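PDB 5J6Q: cell wall binding protein cwp8 from Peptoclostridium difficile, which probably anchors itself non-covalently to the bacterial cell wall through its three CWB2 domains, as a member of the S-layer-associated cell wall proteins. Local coordinates for residues A[84-92]-A[167-175]; A[96-106]-A[118-128]. All coordinates share one frame; numbering follows the deposited sequence.

Following the chain from the N terminus, strand 79-81 leads into strand 84-86 and then 88-90, both within the first segment of contact 1; 88-90 is the part that pairs with 165-171. Helix 96-111 comes next and packs on the hairpin 118-132 in contact 2, closing a short loop of 11 residues. The chain then runs through strand 140-143 and the short strands 149-150 and 153-154 before strand 165-171 returns to strand 88-90, so that contact 1 closes a much longer loop with contact 2 nested inside it. Contact 2 thus builds the helix-on-sheet layer within the excursion, while contact 1 pairs its outgoing and returning chains. Their centres lie about 23 Å apart.

Contact 1 of 2, residues A[84-92]-A[167-175]; sequences KVVDYKIEN and KRYSDIDSK
Lys89 N donates a 2.8 Å bond to Ser170 O, and the same two residues answer each other in the reverse direction, Ser170 N reaching Lys89 O at 2.9 Å. This is an antiparallel hydrogen-bonded pair, and a third rung, Ile172 N to Asp87 O, extends the ladder at 3.2 Å, just beyond the strand proper. Ser170 OG turns back between its own backbone N and carbonyl carbon (chi1 71°), which puts it 3.1 Å from Lys89 O and 3.2 Å from Glu91 OE2; its single proton can serve one of these at a time. The Lys89 chain runs out over this hydroxyl, its CG and CE both against OG, and its ammonium forms a salt bridge to Glu91 OE1 within the same segment. The hydroxyl sits beside this ion pair, whose charges may polarise it. The Tyr88 and Tyr169 side chains lie side by side and point the same way, the Tyr169 ring turning its edge toward the Tyr88 face in an offset edge-to-face stack with planes at 82°; Ile90 CG1 approaches Tyr169 CD2, while Val86 CG2 lies over one face of the Tyr88 ring, toward its rim. Ile172 lays its CG1-CD1 arm along the backbone of Tyr88, CD1 coming 3.3 Å from Tyr88 O, and CG1 also touches Lys89 CB. Strand 165-171 is the middle one of a three-stranded antiparallel sheet, with 88-90 along one edge and 149-150 along the other. Gln79 binds Tyr88 O from the preceding hairpin, the Asp87 carboxylate accepts the backbone N-H groups of Lys31 and Ala32, and Lys175 pairs with Asp75 at the end of strand 68-75, joining this small sheet to the N-terminal one.

Contact 2 of 2, residues A[96-106]-A[118-128]; sequences AQEIVDAVNAY and LTATIKSTNTV
Val128 is wedged against the first turns of the helix: its CG2 meets Ala96 CB at 3.8 Å and comes 3.3 Å from Ala96 O, while its CG1 touches Val100 CG1 at 3.7 Å. Ile99 slides past it in the opposite direction, CG2 against Val128 CB. With Val100 CG1 held beside its own backbone N (chi1 -53°), the Val100 side chain crosses that of Ile122 at about a right angle, CG1 touching CG1. Val103 CG2 reaches Ala120 CB at 4.1 Å, and Tyr106 CE2 lies 3.7 Å from Leu118 CD1, though this ring is less well ordered and its position less certain. One helix face, Ala96, Ile99, Val100, Val103 and Tyr106, thus meets the inward-pointing Leu118, Ala120 and Ile122, alternate residues of one strand, and Val128 of the next. Helix 96-106 runs almost antiparallel to strand 118-124, at 166°, the axes 8.5 Å apart at closest approach. Strands 118-124 and 127-132 form a hairpin, Lys123 N bonding to Thr127 O next to the turn and Thr121 pairing with Glu129. Strand 140-143 completes the sheet, whose one side the helix covers, Ile99 reaching Leu142 and Tyr106 packing on Phe151 and Ser152.

Contact 1 of 2, residues A[84-92]-A[167-175]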
loop_
_atom_site.group_PDB
_atom_site.type_symbol
_atom_site.label_atom_id
_atom_site.label_comp_id
_atom_site.label_asym_id
_atom_site.label_seq_id
_atom_site.Cartn_x
_atom_site.Cartn_y
_atom_site.Cartn_z
ATOM N N LYS A 84 -13.250 -42.433 -28.967
ATOM C CA LYS A 84 -12.814 -43.054 -27.721
ATOM C C LYS A 84 -11.555 -42.364 -27.173
ATOM O O LYS A 84 -10.639 -42.072 -27.971
ATOM C CB LYS A 84 -12.489 -44.532 -27.962
ATOM C CG LYS A 84 -13.697 -45.394 -28.278
ATOM C CD LYS A 84 -13.255 -46.839 -28.457
ATOM C CE LYS A 84 -14.398 -47.806 -28.287
ATOM N NZ LYS A 84 -13.900 -49.203 -28.176
ATOM N N VAL A 85 -11.491 -42.091 -25.831
ATOM C CA VAL A 85 -10.260 -41.484 -25.291
ATOM C C VAL A 85 -9.288 -42.612 -25.146
ATOM O O VAL A 85 -9.665 -43.705 -24.678
ATOM C CB VAL A 85 -10.465 -40.748 -23.952
ATOM C CG1 VAL A 85 -11.770 -40.011 -23.693
ATOM C CG2 VAL A 85 -9.478 -40.990 -22.777
ATOM N N VAL A 86 -8.041 -42.381 -25.575
ATOM C CA VAL A 86 -7.028 -43.436 -25.510
ATOM C C VAL A 86 -5.750 -42.950 -24.871
ATOM O O VAL A 86 -5.520 -41.752 -24.740
ATOM C CB VAL A 86 -6.706 -43.907 -26.963
ATOM C CG1 VAL A 86 -7.927 -44.573 -27.613
ATOM C CG2 VAL A 86 -6.241 -42.702 -27.783
ATOM N N ASP A 87 -4.909 -43.886 -24.508
ATOM C CA ASP A 87 -3.614 -43.568 -23.913
ATOM C C ASP A 87 -2.493 -43.544 -25.024
ATOM O O ASP A 87 -1.317 -43.374 -24.693
ATOM C CB ASP A 87 -3.248 -44.690 -22.944
ATOM C CG ASP A 87 -3.088 -46.001 -23.691
ATOM O OD1 ASP A 87 -3.705 -46.151 -24.791
ATOM O OD2 ASP A 87 -2.353 -46.886 -23.198
ATOM N N TYR A 88 -2.865 -43.702 -26.309
ATOM C CA TYR A 88 -1.801 -43.872 -27.291
ATOM C C TYR A 88 -1.828 -42.981 -28.471
ATOM O O TYR A 88 -2.834 -42.333 -28.796
ATOM C CB TYR A 88 -1.769 -45.349 -27.779
ATOM C CG TYR A 88 -2.946 -45.758 -28.644
ATOM C CD1 TYR A 88 -2.875 -45.688 -30.032
ATOM C CD2 TYR A 88 -4.124 -46.215 -28.075
ATOM C CE1 TYR A 88 -3.954 -46.059 -30.827
ATOM C CE2 TYR A 88 -5.210 -46.585 -28.861
ATOM C CZ TYR A 88 -5.123 -46.506 -30.235
ATOM O OH TYR A 88 -6.207 -46.861 -30.995
ATOM N N LYS A 89 -0.658 -42.932 -29.132
ATOM C CA LYS A 89 -0.517 -42.144 -30.351
ATOM C C LYS A 89 0.240 -42.966 -31.413
ATOM O O LYS A 89 1.122 -43.778 -31.104
ATOM C CB LYS A 89 0.216 -40.831 -30.061
ATOM C CG LYS A 89 1.549 -41.043 -29.351
ATOM C CD LYS A 89 2.458 -39.822 -29.504
ATOM C CE LYS A 89 3.877 -40.194 -29.130
ATOM N NZ LYS A 89 4.616 -39.058 -28.527
ATOM N N ILE A 90 -0.123 -42.767 -32.666
ATOM C CA ILE A 90 0.516 -43.518 -33.729
ATOM C C ILE A 90 1.687 -42.724 -34.262
ATOM O O ILE A 90 1.504 -41.606 -34.743
ATOM C CB ILE A 90 -0.499 -43.852 -34.843
ATOM C CG1 ILE A 90 -1.543 -44.848 -34.308
ATOM C CG2 ILE A 90 0.227 -44.443 -36.049
ATOM C CD1 ILE A 90 -2.686 -45.104 -35.282
ATOM N N GLU A 91 2.899 -43.287 -34.133
ATOM C CA GLU A 91 4.070 -42.586 -34.646
ATOM C C GLU A 91 4.606 -43.239 -35.930
ATOM O O GLU A 91 4.673 -44.472 -36.042
ATOM C CB GLU A 91 5.166 -42.528 -33.573
ATOM C CG GLU A 91 4.911 -41.371 -32.625
ATOM C CD GLU A 91 5.994 -41.212 -31.589
ATOM O OE1 GLU A 91 6.320 -40.045 -31.266
ATOM O OE2 GLU A 91 6.506 -42.244 -31.096
ATOM N N ASN A 92 4.998 -42.403 -36.891
ATOM C CA ASN A 92 5.508 -42.887 -38.177
ATOM C C ASN A 92 6.978 -42.577 -38.423
ATOM O O ASN A 92 7.490 -41.550 -37.995
ATOM C CB ASN A 92 4.668 -42.297 -39.300
ATOM C CG ASN A 92 3.255 -42.791 -39.212
ATOM O OD1 ASN A 92 3.036 -43.832 -38.615
ATOM N ND2 ASN A 92 2.250 -42.126 -39.744
ATOM N N LYS A 167 2.427 -53.572 -35.594
ATOM C CA LYS A 167 2.665 -52.150 -35.338
ATOM C C LYS A 167 2.920 -51.814 -33.855
ATOM O O LYS A 167 2.509 -52.554 -32.964
ATOM C CB LYS A 167 1.457 -51.343 -35.840
ATOM C CG LYS A 167 0.997 -51.771 -37.231
ATOM C CD LYS A 167 0.180 -50.678 -37.897
ATOM C CE LYS A 167 -0.347 -51.121 -39.240
ATOM N N ARG A 168 3.594 -50.676 -33.611
ATOM C CA ARG A 168 3.961 -50.168 -32.295
ATOM C C ARG A 168 3.191 -48.899 -32.007
ATOM O O ARG A 168 3.606 -47.819 -32.429
ATOM C CB ARG A 168 5.472 -49.834 -32.237
ATOM C CG ARG A 168 6.142 -50.075 -30.869
ATOM C CD ARG A 168 5.722 -49.079 -29.769
ATOM N NE ARG A 168 6.499 -47.830 -29.766
ATOM C CZ ARG A 168 7.185 -47.389 -28.711
ATOM N NH1 ARG A 168 7.216 -48.095 -27.587
ATOM N NH2 ARG A 168 7.832 -46.228 -28.769
ATOM N N TYR A 169 2.067 -49.010 -31.315
ATOM C CA TYR A 169 1.333 -47.811 -30.948
ATOM C C TYR A 169 2.154 -47.265 -29.799
ATOM O O TYR A 169 2.632 -48.061 -29.003
ATOM C CB TYR A 169 -0.111 -48.151 -30.536
ATOM C CG TYR A 169 -0.822 -48.971 -31.589
ATOM C CD1 TYR A 169 -0.624 -50.340 -31.678
ATOM C CD2 TYR A 169 -1.663 -48.371 -32.513
ATOM C CE1 TYR A 169 -1.245 -51.094 -32.668
ATOM C CE2 TYR A 169 -2.290 -49.115 -33.508
ATOM C CZ TYR A 169 -2.076 -50.476 -33.585
ATOM O OH TYR A 169 -2.671 -51.207 -34.589
ATOM N N SER A 170 2.359 -45.962 -29.699
ATOM C CA SER A 170 3.199 -45.491 -28.599
ATOM C C SER A 170 2.427 -44.705 -27.517
ATOM O O SER A 170 1.274 -44.302 -27.714
ATOM C CB SER A 170 4.343 -44.641 -29.154
ATOM O OG SER A 170 3.868 -43.401 -29.643
ATOM N N ASP A 171 3.086 -44.480 -26.390
ATOM C CA ASP A 171 2.480 -43.772 -25.278
ATOM C C ASP A 171 2.467 -42.271 -25.431
ATOM O O ASP A 171 3.395 -41.662 -25.945
ATOM C CB ASP A 171 3.211 -44.110 -23.978
ATOM C CG ASP A 171 2.331 -43.920 -22.744
ATOM O OD1 ASP A 171 1.091 -43.767 -22.908
ATOM O OD2 ASP A 171 2.880 -43.920 -21.618
ATOM N N ILE A 172 1.390 -41.674 -25.006
ATOM C CA ILE A 172 1.287 -40.231 -25.008
ATOM C C ILE A 172 1.832 -39.839 -23.669
ATOM O O ILE A 172 1.153 -40.058 -22.673
ATOM C CB ILE A 172 -0.172 -39.777 -25.185
ATOM C CG1 ILE A 172 -0.750 -40.344 -26.485
ATOM C CG2 ILE A 172 -0.252 -38.283 -25.154
ATOM C CD1 ILE A 172 -2.221 -40.009 -26.597
ATOM N N ASP A 173 3.055 -39.273 -23.613
ATOM C CA ASP A 173 3.701 -38.922 -22.335
ATOM C C ASP A 173 2.875 -38.025 -21.423
ATOM O O ASP A 173 2.094 -37.212 -21.898
ATOM C CB ASP A 173 5.043 -38.213 -22.585
ATOM C CG ASP A 173 6.045 -39.037 -23.364
ATOM O OD1 ASP A 173 6.099 -40.279 -23.155
ATOM O OD2 ASP A 173 6.774 -38.450 -24.180
ATOM N N SER A 174 3.059 -38.155 -20.102
ATOM C CA SER A 174 2.321 -37.308 -19.188
ATOM C C SER A 174 2.633 -35.866 -19.519
ATOM O O SER A 174 3.707 -35.541 -20.000
ATOM C CB SER A 174 2.661 -37.620 -17.728
ATOM O OG SER A 174 3.975 -37.238 -17.348
ATOM N N LYS A 175 1.675 -35.008 -19.306
ATOM C CA LYS A 175 1.828 -33.596 -19.564
ATOM C C LYS A 175 2.327 -32.983 -18.291
ATOM O O LYS A 175 2.946 -33.694 -17.481
ATOM C CB LYS A 175 0.504 -32.975 -20.027
ATOM C CG LYS A 175 0.104 -33.466 -21.422
ATOM C CD LYS A 175 -1.264 -32.938 -21.856
ATOM C CE LYS A 175 -1.841 -33.779 -22.982
ATOM N NZ LYS A 175 -3.177 -33.287 -23.442
HETATM O O HOH W 1 3.958 -38.121 -26.319
#

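Contact 2 of 2, residues A[96-106]-A[118-128]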
loop_
_atom_site.group_PDB
_atom_site.type_symbol
_atom_site.label_atom_id
_atom_site.label_comp_id
_atom_site.label_asym_id
_atom_site.label_seq_id
_atom_site.Cartn_x
_atom_site.Cartn_y
_atom_site.Cartn_z
ATOM N N ALA A 96 14.450 -42.412 -43.876
ATOM C CA ALA A 96 14.904 -43.780 -44.183
ATOM C C ALA A 96 15.779 -44.307 -43.073
ATOM O O ALA A 96 15.662 -45.466 -42.679
ATOM C CB ALA A 96 15.707 -43.804 -45.491
ATOM N N GLN A 97 16.639 -43.454 -42.562
ATOM C CA GLN A 97 17.570 -43.822 -41.513
ATOM C C GLN A 97 16.847 -44.117 -40.122
ATOM O O GLN A 97 17.420 -44.813 -39.310
ATOM C CB GLN A 97 18.602 -42.704 -41.359
ATOM C CG GLN A 97 19.668 -42.994 -40.326
ATOM C CD GLN A 97 20.531 -44.188 -40.657
ATOM O OE1 GLN A 97 20.501 -44.771 -41.767
ATOM N NE2 GLN A 97 21.313 -44.602 -39.682
ATOM N N GLU A 98 15.650 -43.585 -39.866
ATOM C CA GLU A 98 14.953 -43.920 -38.633
ATOM C C GLU A 98 14.652 -45.415 -38.696
ATOM O O GLU A 98 14.882 -46.134 -37.744
ATOM C CB GLU A 98 13.652 -43.125 -38.515
ATOM C CG GLU A 98 13.898 -41.701 -38.054
ATOM C CD GLU A 98 12.636 -41.013 -37.591
ATOM O OE1 GLU A 98 12.625 -39.768 -37.532
ATOM O OE2 GLU A 98 11.652 -41.718 -37.295
ATOM N N ILE A 99 14.154 -45.880 -39.850
ATOM C CA ILE A 99 13.855 -47.286 -40.038
ATOM C C ILE A 99 15.044 -48.197 -39.696
ATOM O O ILE A 99 14.860 -49.177 -38.984
ATOM C CB ILE A 99 13.456 -47.490 -41.503
ATOM C CG1 ILE A 99 12.167 -46.725 -41.802
ATOM C CG2 ILE A 99 13.304 -48.995 -41.808
ATOM C CD1 ILE A 99 11.734 -46.839 -43.266
ATOM N N VAL A 100 16.258 -47.874 -40.177
ATOM C CA VAL A 100 17.377 -48.791 -39.961
ATOM C C VAL A 100 17.832 -48.703 -38.546
ATOM O O VAL A 100 18.425 -49.642 -38.035
ATOM C CB VAL A 100 18.548 -48.512 -40.934
ATOM C CG1 VAL A 100 18.051 -48.500 -42.374
ATOM C CG2 VAL A 100 19.222 -47.196 -40.594
ATOM N N ASP A 101 17.556 -47.572 -37.913
ATOM C CA ASP A 101 17.924 -47.335 -36.517
ATOM C C ASP A 101 17.137 -48.317 -35.642
ATOM O O ASP A 101 17.706 -48.948 -34.762
ATOM C CB ASP A 101 17.593 -45.883 -36.095
ATOM C CG ASP A 101 18.558 -44.813 -36.604
ATOM O OD1 ASP A 101 19.744 -45.135 -36.841
ATOM O OD2 ASP A 101 18.128 -43.660 -36.756
ATOM N N ALA A 102 15.828 -48.454 -35.907
ATOM C CA ALA A 102 14.948 -49.357 -35.168
ATOM C C ALA A 102 15.415 -50.802 -35.309
ATOM O O ALA A 102 15.481 -51.532 -34.323
ATOM C CB ALA A 102 13.526 -49.229 -35.692
ATOM N N VAL A 103 15.741 -51.211 -36.536
ATOM C CA VAL A 103 16.215 -52.569 -36.818
ATOM C C VAL A 103 17.471 -52.865 -35.996
ATOM O O VAL A 103 17.634 -53.976 -35.492
ATOM C CB VAL A 103 16.495 -52.710 -38.337
ATOM C CG1 VAL A 103 17.028 -54.103 -38.658
ATOM C CG2 VAL A 103 15.225 -52.441 -39.135
ATOM N N ASN A 104 18.350 -51.862 -35.857
ATOM C CA ASN A 104 19.591 -51.988 -35.098
ATOM C C ASN A 104 19.311 -52.285 -33.626
ATOM O O ASN A 104 19.995 -53.120 -33.034
ATOM C CB ASN A 104 20.402 -50.694 -35.214
ATOM C CG ASN A 104 21.199 -50.586 -36.493
ATOM O OD1 ASN A 104 22.072 -49.722 -36.600
ATOM N ND2 ASN A 104 20.964 -51.410 -37.514
ATOM N N ALA A 105 18.307 -51.612 -33.036
ATOM C CA ALA A 105 17.957 -51.822 -31.632
ATOM C C ALA A 105 17.368 -53.220 -31.406
ATOM O O ALA A 105 17.718 -53.900 -30.436
ATOM C CB ALA A 105 16.957 -50.765 -31.193
ATOM N N TYR A 106 16.479 -53.656 -32.301
ATOM C CA TYR A 106 15.867 -54.974 -32.162
ATOM C C TYR A 106 16.940 -56.060 -32.211
ATOM O O TYR A 106 16.900 -57.017 -31.444
ATOM C CB TYR A 106 14.846 -55.202 -33.290
ATOM C CG TYR A 106 14.372 -56.634 -33.374
ATOM C CD1 TYR A 106 13.356 -57.101 -32.554
ATOM C CD2 TYR A 106 14.945 -57.528 -34.266
ATOM C CE1 TYR A 106 12.922 -58.419 -32.616
ATOM C CE2 TYR A 106 14.523 -58.849 -34.340
ATOM C CZ TYR A 106 13.510 -59.289 -33.512
ATOM O OH TYR A 106 13.085 -60.596 -33.578
ATOM N N LEU A 118 18.002 -59.570 -38.160
ATOM C CA LEU A 118 17.455 -59.018 -39.390
ATOM C C LEU A 118 18.452 -58.091 -40.064
ATOM O O LEU A 118 19.473 -57.740 -39.476
ATOM C CB LEU A 118 16.174 -58.237 -39.083
ATOM C CG LEU A 118 15.094 -59.048 -38.393
ATOM C CD1 LEU A 118 14.014 -58.120 -37.894
ATOM C CD2 LEU A 118 14.509 -60.053 -39.359
ATOM N N THR A 119 18.151 -57.688 -41.297
ATOM C CA THR A 119 19.021 -56.796 -42.060
ATOM C C THR A 119 18.200 -55.831 -42.897
ATOM O O THR A 119 17.222 -56.228 -43.536
ATOM C CB THR A 119 19.948 -57.592 -42.993
ATOM O OG1 THR A 119 19.198 -58.647 -43.597
ATOM C CG2 THR A 119 21.138 -58.173 -42.255
ATOM N N ALA A 120 18.602 -54.564 -42.900
ATOM C CA ALA A 120 17.909 -53.533 -43.665
ATOM C C ALA A 120 18.867 -52.787 -44.600
ATOM O O ALA A 120 20.026 -52.535 -44.249
ATOM C CB ALA A 120 17.244 -52.545 -42.719
ATOM N N THR A 121 18.373 -52.446 -45.791
ATOM C CA THR A 121 19.136 -51.726 -46.805
ATOM C C THR A 121 18.354 -50.532 -47.325
ATOM O O THR A 121 17.220 -50.725 -47.782
ATOM C CB THR A 121 19.401 -52.631 -48.019
ATOM O OG1 THR A 121 19.913 -53.879 -47.561
ATOM C CG2 THR A 121 20.379 -51.983 -49.026
ATOM N N ILE A 122 18.927 -49.315 -47.260
ATOM C CA ILE A 122 18.234 -48.167 -47.825
ATOM C C ILE A 122 18.225 -48.389 -49.349
ATOM O O ILE A 122 19.261 -48.709 -49.905
ATOM C CB ILE A 122 18.966 -46.882 -47.407
ATOM C CG1 ILE A 122 19.082 -46.873 -45.869
ATOM C CG2 ILE A 122 18.231 -45.623 -47.949
ATOM C CD1 ILE A 122 19.477 -45.528 -45.282
ATOM N N LYS A 123 17.080 -48.207 -49.989
ATOM C CA LYS A 123 16.899 -48.455 -51.395
ATOM C C LYS A 123 16.626 -47.181 -52.174
ATOM O O LYS A 123 16.724 -47.172 -53.378
ATOM C CB LYS A 123 15.748 -49.455 -51.548
ATOM C CG LYS A 123 16.199 -50.766 -52.171
ATOM C CD LYS A 123 16.607 -51.803 -51.133
ATOM C CE LYS A 123 16.601 -53.195 -51.726
ATOM N NZ LYS A 123 17.905 -53.548 -52.353
ATOM N N SER A 124 16.295 -46.121 -51.477
ATOM C CA SER A 124 16.010 -44.787 -52.031
ATOM C C SER A 124 15.868 -43.821 -50.844
ATOM O O SER A 124 15.950 -44.282 -49.703
ATOM C CB SER A 124 14.728 -44.793 -52.876
ATOM O OG SER A 124 13.546 -45.023 -52.106
ATOM N N THR A 125 15.654 -42.537 -51.083
ATOM C CA THR A 125 15.499 -41.566 -50.028
ATOM C C THR A 125 14.286 -41.840 -49.105
ATOM O O THR A 125 14.293 -41.297 -48.014
ATOM C CB THR A 125 15.322 -40.166 -50.609
ATOM O OG1 THR A 125 14.240 -40.218 -51.541
ATOM C CG2 THR A 125 16.602 -39.656 -51.290
ATOM N N ASN A 126 13.268 -42.644 -49.509
ATOM C CA ASN A 126 12.174 -42.838 -48.575
ATOM C C ASN A 126 11.656 -44.267 -48.507
ATOM O O ASN A 126 10.475 -44.466 -48.185
ATOM C CB ASN A 126 11.043 -41.864 -48.889
ATOM C CG ASN A 126 10.500 -41.951 -50.283
ATOM O OD1 ASN A 126 10.890 -42.808 -51.072
ATOM N ND2 ASN A 126 9.568 -41.091 -50.659
ATOM N N THR A 127 12.540 -45.258 -48.802
ATOM C CA THR A 127 12.208 -46.687 -48.726
ATOM C C THR A 127 13.404 -47.451 -48.214
ATOM O O THR A 127 14.531 -47.156 -48.601
ATOM C CB THR A 127 11.816 -47.293 -50.083
ATOM O OG1 THR A 127 12.881 -47.075 -51.026
ATOM C CG2 THR A 127 10.534 -46.689 -50.627
ATOM N N VAL A 128 13.163 -48.428 -47.350
ATOM C CA VAL A 128 14.161 -49.314 -46.760
ATOM C C VAL A 128 13.593 -50.745 -46.815
ATOM O O VAL A 128 12.422 -50.972 -46.480
ATOM C CB VAL A 128 14.475 -48.929 -45.294
ATOM C CG1 VAL A 128 15.547 -49.857 -44.716
ATOM C CG2 VAL A 128 14.923 -47.480 -45.207
#